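Local structure of cytosol aminopeptidase (Coxiella burnetii, 3IJ3) at residues S98-L108 against R128-S137. The protein probably acts as a manganese-dependent metalloaminopeptidase of the M17 family, removing residues from the N-terminal ends of peptides. Sequence-based numbering, arbitrary orientation.
Sequences SWDFGGLSKVL and RALLAFGLGS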
ATOM      1  N   SER A  98      36.790 -24.582   2.167  1.00 30.81           N
ATOM      2  CA  SER A  98      36.071 -25.518   3.071  1.00 29.14           C
ATOM      3  C   SER A  98      34.579 -25.789   2.846  1.00 27.57           C
ATOM      4  O   SER A  98      34.174 -26.958   2.910  1.00 24.78           O
ATOM      5  CB  SER A  98      36.328 -25.149   4.545  1.00 30.02           C
ATOM      6  OG  SER A  98      37.730 -25.153   4.806  1.00 32.29           O
ATOM      7  N   TRP A  99      33.749 -24.759   2.627  1.00 25.15           N
ATOM      8  CA  TRP A  99      32.315 -24.993   2.414  1.00 24.81           C
ATOM      9  C   TRP A  99      31.983 -25.881   1.225  1.00 22.52           C
ATOM     10  O   TRP A  99      30.883 -26.406   1.181  1.00 22.63           O
ATOM     11  CB  TRP A  99      31.475 -23.703   2.272  1.00 24.97           C
ATOM     12  CG  TRP A  99      31.073 -23.002   3.531  1.00 28.08           C
ATOM     13  CD1 TRP A  99      31.392 -21.722   3.890  1.00 29.87           C
ATOM     14  CD2 TRP A  99      30.263 -23.526   4.594  1.00 28.01           C
ATOM     15  NE1 TRP A  99      30.834 -21.414   5.102  1.00 30.77           N
ATOM     16  CE2 TRP A  99      30.140 -22.502   5.564  1.00 30.46           C
ATOM     17  CE3 TRP A  99      29.646 -24.764   4.831  1.00 28.85           C
ATOM     18  CZ2 TRP A  99      29.415 -22.666   6.746  1.00 29.14           C
ATOM     19  CZ3 TRP A  99      28.917 -24.931   6.017  1.00 27.33           C
ATOM     20  CH2 TRP A  99      28.811 -23.879   6.957  1.00 30.09           C
ATOM     21  N   ASP A 100      32.879 -26.060   0.247  1.00 21.57           N
ATOM     22  CA  ASP A 100      32.529 -26.963  -0.869  1.00 20.14           C
ATOM     23  C   ASP A 100      32.259 -28.369  -0.321  1.00 17.69           C
ATOM     24  O   ASP A 100      31.417 -29.118  -0.861  1.00 16.91           O
ATOM     25  CB  ASP A 100      33.621 -27.022  -1.936  1.00 21.24           C
ATOM     26  CG  ASP A 100      33.821 -25.689  -2.662  1.00 23.76           C
ATOM     27  OD1 ASP A 100      32.822 -25.148  -3.184  1.00 26.75           O
ATOM     28  OD2 ASP A 100      34.981 -25.224  -2.748  1.00 20.91           O
ATOM     29  N   PHE A 101      32.974 -28.728   0.758  1.00 14.57           N
ATOM     30  CA  PHE A 101      32.776 -30.028   1.412  1.00 14.22           C
ATOM     31  C   PHE A 101      31.374 -30.149   2.006  1.00 13.93           C
ATOM     32  O   PHE A 101      30.850 -31.242   2.169  1.00 11.94           O
ATOM     33  CB  PHE A 101      33.840 -30.291   2.486  1.00 14.22           C
ATOM     34  CG  PHE A 101      35.204 -30.544   1.925  1.00 13.72           C
ATOM     35  CD1 PHE A 101      35.627 -31.850   1.669  1.00 14.79           C
ATOM     36  CD2 PHE A 101      36.051 -29.493   1.625  1.00 16.27           C
ATOM     37  CE1 PHE A 101      36.855 -32.086   1.126  1.00 15.77           C
ATOM     38  CE2 PHE A 101      37.293 -29.730   1.078  1.00 17.17           C
ATOM     39  CZ  PHE A 101      37.700 -31.028   0.837  1.00 14.78           C
ATOM     40  N   GLY A 102      30.755 -29.016   2.328  1.00 14.39           N
ATOM     41  CA  GLY A 102      29.391 -29.040   2.863  1.00 14.58           C
ATOM     42  C   GLY A 102      28.366 -29.631   1.909  1.00 14.77           C
ATOM     43  O   GLY A 102      27.323 -30.139   2.335  1.00 15.77           O
ATOM     44  N   GLY A 103      28.626 -29.563   0.603  1.00 13.39           N
ATOM     45  CA  GLY A 103      27.679 -30.109  -0.362  1.00 13.71           C
ATOM     46  C   GLY A 103      27.771 -31.606  -0.607  1.00 14.51           C
ATOM     47  O   GLY A 103      26.946 -32.155  -1.326  1.00 15.48           O
ATOM     48  N   LEU A 104      28.729 -32.283   0.021  1.00 13.35           N
ATOM     49  CA  LEU A 104      28.970 -33.706  -0.268  1.00 12.55           C
ATOM     50  C   LEU A 104      27.840 -34.691   0.015  1.00 13.76           C
ATOM     51  O   LEU A 104      27.560 -35.558  -0.815  1.00 12.16           O
ATOM     52  CB  LEU A 104      30.266 -34.184   0.395  1.00 12.72           C
ATOM     53  CG  LEU A 104      31.567 -33.688  -0.230  1.00 13.54           C
ATOM     54  CD1 LEU A 104      32.711 -33.955   0.734  1.00 12.99           C
ATOM     55  CD2 LEU A 104      31.813 -34.352  -1.596  1.00 14.23           C
ATOM     56  N   SER A 105      27.176 -34.565   1.164  0.50 13.83           N
ATOM     57  CA  SER A 105      26.099 -35.505   1.480  0.50 15.50           C
ATOM     58  C   SER A 105      25.010 -35.548   0.422  0.50 16.32           C
ATOM     59  O   SER A 105      24.423 -36.608   0.172  0.50 17.18           O
ATOM     60  CB  SER A 105      25.502 -35.241   2.860  0.50 15.49           C
ATOM     61  OG  SER A 105      26.389 -35.706   3.846  0.50 16.21           O
ATOM     62  N   LYS A 106      24.748 -34.416  -0.218  1.00 17.22           N
ATOM     63  CA  LYS A 106      23.701 -34.355  -1.257  1.00 19.27           C
ATOM     64  C   LYS A 106      24.078 -34.939  -2.628  1.00 19.08           C
ATOM     65  O   LYS A 106      23.197 -35.200  -3.452  1.00 18.39           O
ATOM     66  CB  LYS A 106      23.199 -32.922  -1.445  1.00 20.51           C
ATOM     67  CG  LYS A 106      22.323 -32.405  -0.311  1.00 24.08           C
ATOM     68  CD  LYS A 106      21.845 -30.991  -0.638  1.00 28.99           C
ATOM     69  CE  LYS A 106      20.921 -30.407   0.401  1.00 32.88           C
ATOM     70  NZ  LYS A 106      19.623 -31.110   0.495  1.00 35.73           N
ATOM     71  N   VAL A 107      25.364 -35.170  -2.863  1.00 17.98           N
ATOM     72  CA  VAL A 107      25.825 -35.672  -4.155  1.00 17.33           C
ATOM     73  C   VAL A 107      26.599 -36.985  -4.094  1.00 17.54           C
ATOM     74  O   VAL A 107      26.701 -37.688  -5.107  1.00 17.26           O
ATOM     75  CB  VAL A 107      26.666 -34.599  -4.903  1.00 17.61           C
ATOM     76  CG1 VAL A 107      25.796 -33.357  -5.202  1.00 21.18           C
ATOM     77  CG2 VAL A 107      27.930 -34.207  -4.115  1.00 14.48           C
ATOM     78  N   LEU A 108      27.124 -37.338  -2.927  1.00 17.31           N
ATOM     79  CA  LEU A 108      27.919 -38.562  -2.812  1.00 16.64           C
ATOM     80  C   LEU A 108      27.153 -39.846  -2.976  1.00 17.27           C
ATOM     81  O   LEU A 108      26.025 -39.974  -2.510  1.00 16.23           O
ATOM     82  CB  LEU A 108      28.644 -38.647  -1.472  1.00 15.83           C
ATOM     83  CG  LEU A 108      29.914 -37.832  -1.298  1.00 17.00           C
ATOM     84  CD1 LEU A 108      30.389 -37.910   0.154  1.00 12.92           C
ATOM     85  CD2 LEU A 108      30.996 -38.326  -2.255  1.00 16.69           C
ATOM     86  N   ARG A 128      37.883 -27.945   9.371  1.00 14.75           N
ATOM     87  CA  ARG A 128      36.728 -27.234   8.788  1.00 14.59           C
ATOM     88  C   ARG A 128      36.015 -28.072   7.719  1.00 13.55           C
ATOM     89  O   ARG A 128      34.794 -28.029   7.607  1.00 12.98           O
ATOM     90  CB  ARG A 128      37.148 -25.933   8.149  1.00 16.04           C
ATOM     91  CG  ARG A 128      37.587 -24.913   9.104  1.00 20.10           C
ATOM     92  CD  ARG A 128      37.945 -23.645   8.368  1.00 23.73           C
ATOM     93  NE  ARG A 128      38.577 -22.697   9.265  1.00 23.18           N
ATOM     94  CZ  ARG A 128      39.004 -21.504   8.898  1.00 20.86           C
ATOM     95  NH1 ARG A 128      38.857 -21.080   7.639  1.00 19.18           N
ATOM     96  NH2 ARG A 128      39.569 -20.738   9.803  1.00 25.75           N
ATOM     97  N   ALA A 129      36.780 -28.792   6.908  1.00 11.57           N
ATOM     98  CA  ALA A 129      36.205 -29.654   5.894  1.00 11.13           C
ATOM     99  C   ALA A 129      35.414 -30.786   6.570  1.00 11.49           C
ATOM    100  O   ALA A 129      34.317 -31.115   6.143  1.00  9.93           O
ATOM    101  CB  ALA A 129      37.305 -30.221   4.969  1.00 11.29           C
ATOM    102  N   LEU A 130      35.985 -31.396   7.608  1.00 11.44           N
ATOM    103  CA  LEU A 130      35.281 -32.447   8.334  1.00 12.57           C
ATOM    104  C   LEU A 130      33.945 -31.932   8.900  1.00 11.61           C
ATOM    105  O   LEU A 130      32.903 -32.592   8.812  1.00 12.46           O
ATOM    106  CB  LEU A 130      36.157 -32.985   9.480  1.00 11.76           C
ATOM    107  CG  LEU A 130      37.425 -33.751   9.091  1.00 13.27           C
ATOM    108  CD1 LEU A 130      38.383 -33.874  10.294  1.00 16.79           C
ATOM    109  CD2 LEU A 130      37.093 -35.115   8.517  1.00 12.88           C
ATOM    110  N   LEU A 131      33.982 -30.758   9.504  1.00 12.62           N
ATOM    111  CA  LEU A 131      32.772 -30.143  10.068  1.00 11.94           C
ATOM    112  C   LEU A 131      31.742 -29.784   8.975  1.00 12.03           C
ATOM    113  O   LEU A 131      30.557 -30.116   9.103  1.00 12.21           O
ATOM    114  CB  LEU A 131      33.146 -28.898  10.884  1.00 12.62           C
ATOM    115  CG  LEU A 131      31.981 -28.121  11.489  1.00 12.50           C
ATOM    116  CD1 LEU A 131      31.201 -29.004  12.469  1.00 13.31           C
ATOM    117  CD2 LEU A 131      32.514 -26.847  12.158  1.00 14.47           C
ATOM    118  N   ALA A 132      32.204 -29.178   7.880  1.00 11.37           N
ATOM    119  CA  ALA A 132      31.317 -28.798   6.764  1.00 10.45           C
ATOM    120  C   ALA A 132      30.566 -30.002   6.254  1.00 11.52           C
ATOM    121  O   ALA A 132      29.375 -29.904   5.954  1.00 10.84           O
ATOM    122  CB  ALA A 132      32.109 -28.130   5.626  1.00 10.38           C
ATOM    123  N   PHE A 133      31.248 -31.147   6.141  1.00 10.88           N
ATOM    124  CA  PHE A 133      30.560 -32.364   5.721  1.00 11.04           C
ATOM    125  C   PHE A 133      29.353 -32.651   6.620  1.00 12.27           C
ATOM    126  O   PHE A 133      28.235 -32.936   6.132  1.00 12.67           O
ATOM    127  CB  PHE A 133      31.500 -33.575   5.743  1.00 10.56           C
ATOM    128  CG  PHE A 133      30.807 -34.857   5.376  1.00 10.85           C
ATOM    129  CD1 PHE A 133      30.658 -35.208   4.043  1.00 17.80           C
ATOM    130  CD2 PHE A 133      30.254 -35.669   6.340  1.00 14.29           C
ATOM    131  CE1 PHE A 133      29.983 -36.365   3.696  1.00 17.25           C
ATOM    132  CE2 PHE A 133      29.583 -36.826   5.989  1.00 14.61           C
ATOM    133  CZ  PHE A 133      29.450 -37.163   4.673  1.00 16.24           C
ATOM    134  N   GLY A 134      29.587 -32.599   7.932  1.00 11.69           N
ATOM    135  CA  GLY A 134      28.542 -32.842   8.909  1.00 12.09           C
ATOM    136  C   GLY A 134      27.407 -31.817   8.817  1.00 11.95           C
ATOM    137  O   GLY A 134      26.239 -32.187   8.847  1.00 12.44           O
ATOM    138  N   LEU A 135      27.760 -30.546   8.670  1.00 12.81           N
ATOM    139  CA  LEU A 135      26.756 -29.468   8.559  1.00 13.24           C
ATOM    140  C   LEU A 135      25.845 -29.640   7.354  1.00 13.92           C
ATOM    141  O   LEU A 135      24.646 -29.339   7.420  1.00 13.02           O
ATOM    142  CB  LEU A 135      27.418 -28.099   8.538  1.00 13.94           C
ATOM    143  CG  LEU A 135      28.111 -27.732   9.857  1.00 17.58           C
ATOM    144  CD1 LEU A 135      28.746 -26.362   9.774  1.00 18.74           C
ATOM    145  CD2 LEU A 135      27.120 -27.803  11.041  1.00 18.85           C
ATOM    146  N   GLY A 136      26.400 -30.150   6.253  1.00 12.28           N
ATOM    147  CA  GLY A 136      25.616 -30.408   5.070  1.00 13.47           C
ATOM    148  C   GLY A 136      24.787 -31.671   5.132  1.00 12.75           C
ATOM    149  O   GLY A 136      23.993 -31.915   4.225  1.00 15.86           O
ATOM    150  N   SER A 137      24.982 -32.489   6.169  1.00 11.62           N
ATOM    151  CA  SER A 137      24.207 -33.726   6.364  1.00 11.02           C
ATOM    152  C   SER A 137      22.933 -33.504   7.213  1.00 11.53           C
ATOM    153  O   SER A 137      22.138 -34.420   7.448  1.00 10.34           O
ATOM    154  CB  SER A 137      25.088 -34.802   7.015  1.00 13.29           C
ATOM    155  OG  SER A 137      26.204 -35.082   6.180  1.00 16.65           O
TER
HETATM  156  O   HOH W   1      37.935 -22.029   5.331  1.00 29.34           O
HETATM  157  O   HOH W   2      27.740 -32.812   3.367  1.00 14.01           O
HETATM  158  O   HOH W   3      25.167 -31.655   1.457  1.00 23.35           O
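In the N-terminal domain of this M17 aminopeptidase, the helical turns of 98-108 pack against 128-137, which includes the later turns of helix 123-135, through G102, A132 and G136. The backbones touch directly here. G102 CA lies 3.2 Å from A132 O, and G136 CA lies 3.2 Å from G102 O; both are CA-H...O contacts. With no side chain at G102 or G136, the backbones can come this close. On one flank, A129 CB sits over one face of the F101 ring in a CH-pi contact, 3.7 Å from the centroid. F101 also touches L90 of strand 85-91. Elsewhere, W99 CH2 meets L135 CD1 at 3.8 Å. With chi1 at 177°, the F133 ring swings in against L104 and L108, whose CB and CD1 respectively meet its edge. In the S105 conformer described, one of two, OG lies over one face of that ring. The 2.4 Å from S105 OG to S137 OG is too short for an ordinary hydrogen bond, making this pairing doubtful. One water accepts from S105 N and can donate to G102 O or F133 O; another accepts from K106 N and can donate to G102 O or G136 O. Close backbone packing and apolar contacts thus dominate, with water linking polar backbone atoms.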